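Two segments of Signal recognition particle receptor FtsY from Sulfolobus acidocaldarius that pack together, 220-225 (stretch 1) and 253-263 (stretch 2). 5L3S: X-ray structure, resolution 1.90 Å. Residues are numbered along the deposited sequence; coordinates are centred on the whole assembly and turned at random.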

# COMPACT_ATOMS: atom_id res chain seq x y z
N ILE B 220 -2.42 -9.38 6.54
CA ILE B 220 -1.77 -8.08 6.65
C ILE B 220 -2.27 -7.13 5.55
O ILE B 220 -2.27 -7.49 4.38
CB ILE B 220 -0.23 -8.21 6.56
CG1 ILE B 220 0.28 -9.23 7.60
CG2 ILE B 220 0.41 -6.85 6.78
CD1 ILE B 220 -0.15 -8.90 9.02
N LEU B 221 -2.74 -5.96 5.95
CA LEU B 221 -3.16 -4.91 5.02
C LEU B 221 -2.33 -3.64 5.25
O LEU B 221 -1.99 -3.31 6.38
CB LEU B 221 -4.67 -4.60 5.17
CG LEU B 221 -5.65 -5.74 4.86
CD1 LEU B 221 -7.09 -5.42 5.26
CD2 LEU B 221 -5.59 -6.14 3.37
N ASP B 222 -2.01 -2.96 4.15
CA ASP B 222 -1.26 -1.70 4.17
C ASP B 222 -2.24 -0.54 4.39
O ASP B 222 -3.17 -0.35 3.60
CB ASP B 222 -0.58 -1.52 2.79
CG ASP B 222 0.45 -0.40 2.76
OD1 ASP B 222 0.28 0.61 3.49
OD2 ASP B 222 1.44 -0.53 2.00
N SER B 223 -2.04 0.24 5.45
CA SER B 223 -2.98 1.34 5.73
C SER B 223 -2.92 2.49 4.72
O SER B 223 -3.82 3.34 4.69
CB SER B 223 -2.81 1.89 7.14
OG SER B 223 -1.58 2.59 7.26
N LEU B 224 -1.86 2.54 3.90
CA LEU B 224 -1.80 3.54 2.82
C LEU B 224 -2.66 3.17 1.62
O LEU B 224 -2.95 4.01 0.78
CB LEU B 224 -0.37 3.77 2.35
CG LEU B 224 0.45 4.74 3.19
CD1 LEU B 224 1.92 4.65 2.77
CD2 LEU B 224 -0.08 6.17 3.05
N ALA B 225 -3.08 1.91 1.56
CA ALA B 225 -3.89 1.46 0.43
C ALA B 225 -5.31 2.02 0.49
O ALA B 225 -5.90 2.14 1.57
CB ALA B 225 -3.91 -0.07 0.38
N ASP B 253 1.02 8.94 8.25
CA ASP B 253 -0.10 9.89 8.33
C ASP B 253 -1.37 9.30 7.71
O ASP B 253 -2.24 10.02 7.24
CB ASP B 253 0.28 11.21 7.65
CG ASP B 253 -0.71 12.33 7.96
OD1 ASP B 253 -1.27 12.33 9.08
OD2 ASP B 253 -0.94 13.21 7.09
N ALA B 254 -1.46 7.97 7.74
CA ALA B 254 -2.61 7.26 7.20
C ALA B 254 -3.69 7.12 8.26
O ALA B 254 -3.40 6.70 9.38
CB ALA B 254 -2.17 5.88 6.72
N LYS B 255 -4.93 7.44 7.91
CA LYS B 255 -6.03 7.36 8.87
C LYS B 255 -6.44 5.93 9.19
O LYS B 255 -6.85 5.64 10.31
CB LYS B 255 -7.24 8.17 8.39
CG LYS B 255 -6.97 9.64 8.26
CD LYS B 255 -6.74 10.28 9.61
CE LYS B 255 -6.39 11.75 9.47
NZ LYS B 255 -7.25 12.41 8.44
N GLY B 256 -6.34 5.05 8.20
CA GLY B 256 -6.69 3.65 8.38
C GLY B 256 -8.18 3.33 8.34
O GLY B 256 -8.64 2.43 9.05
N GLY B 257 -8.92 4.02 7.47
CA GLY B 257 -10.37 3.86 7.40
C GLY B 257 -10.78 2.45 7.01
O GLY B 257 -11.92 2.06 7.24
N ILE B 258 -9.85 1.69 6.43
CA ILE B 258 -10.05 0.25 6.18
C ILE B 258 -10.55 -0.50 7.43
O ILE B 258 -11.34 -1.43 7.32
CB ILE B 258 -8.76 -0.46 5.63
CG1 ILE B 258 -9.03 -1.93 5.30
CG2 ILE B 258 -7.59 -0.38 6.60
CD1 ILE B 258 -10.04 -2.14 4.17
N ALA B 259 -10.09 -0.08 8.60
CA ALA B 259 -10.55 -0.67 9.87
C ALA B 259 -12.08 -0.66 10.01
O ALA B 259 -12.69 -1.65 10.42
CB ALA B 259 -9.91 0.06 11.06
N LEU B 260 -12.69 0.47 9.66
CA LEU B 260 -14.14 0.60 9.71
C LEU B 260 -14.81 -0.27 8.65
O LEU B 260 -15.81 -0.95 8.94
CB LEU B 260 -14.55 2.07 9.52
CG LEU B 260 -16.03 2.42 9.50
CD1 LEU B 260 -16.77 1.77 10.69
CD2 LEU B 260 -16.22 3.94 9.51
N SER B 261 -14.28 -0.25 7.43
CA SER B 261 -14.83 -1.05 6.34
C SER B 261 -14.80 -2.55 6.64
O SER B 261 -15.76 -3.27 6.34
CB SER B 261 -14.10 -0.75 5.03
OG SER B 261 -14.42 0.56 4.58
N LEU B 262 -13.70 -3.01 7.22
CA LEU B 262 -13.54 -4.41 7.62
C LEU B 262 -14.60 -4.86 8.62
O LEU B 262 -15.22 -5.91 8.47
CB LEU B 262 -12.17 -4.60 8.25
CG LEU B 262 -10.98 -4.67 7.30
CD1 LEU B 262 -9.71 -4.66 8.12
CD2 LEU B 262 -11.11 -5.93 6.50
N ALA B 263 -14.81 -4.05 9.65
CA ALA B 263 -15.81 -4.35 10.65
C ALA B 263 -17.21 -4.27 10.05
O ALA B 263 -18.03 -5.17 10.25
CB ALA B 263 -15.69 -3.39 11.83
O HOH W 1 -5.77 4.72 5.43

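The contact between the two segments is small, burying 271 Å² over both sides, and most of it is carried by Ser 223, Leu 221 and Ala 254. No direct hydrogen bond crosses it; the interactions between the segments are van der Waals contacts, mostly apolar, and one bridging water.

Leu 221, near the end of the strand, directs its CA-to-CB bond toward the second segment and, in the mt rotamer, places CD1 against the helix. Leu 221 CD1 lies 4.0 Å from Ile 258 CG1 and equally 4.0 Å from Leu 262 CD1. The two partners are one helical turn apart, linked by the backbone hydrogen bond from Leu 262 N to Ile 258 O (2.8 Å), so a single leucine methyl packs against successive turns of the same helix.

At its last residue the strand passes into a type I turn from Asp 222 to Ala 225, closed by a hydrogen bond from Ala 225 N to Asp 222 O (3.0 Å). Asp 222 points its CA-to-CB bond away from the contact, and its OD1 accepts a hydrogen bond from Leu 224 N (2.9 Å), bracing the turn from within. Ser 223, in the p rotamer, faces the second segment; its OG comes within 3.4 Å of Ala 254 CB, a van der Waals approach, while its hydrogen bonding is satisfied elsewhere in the structure. Ala 254 CB also meets Leu 224 CD2 at 4.2 Å and thus packs against two consecutive residues of the turn.

Ser 223 and Gly 256 approach closely, with their CA atoms 5.1 Å apart and Ser 223 CB 4.4 Å from Gly 256 CA. Here the backbones are joined through water 1, which donates to Ser 223 O (2.5 Å) and accepts from Gly 256 N (2.8 Å). Gly 256 adopts a positive phi of 80°, a conformation that favours glycine.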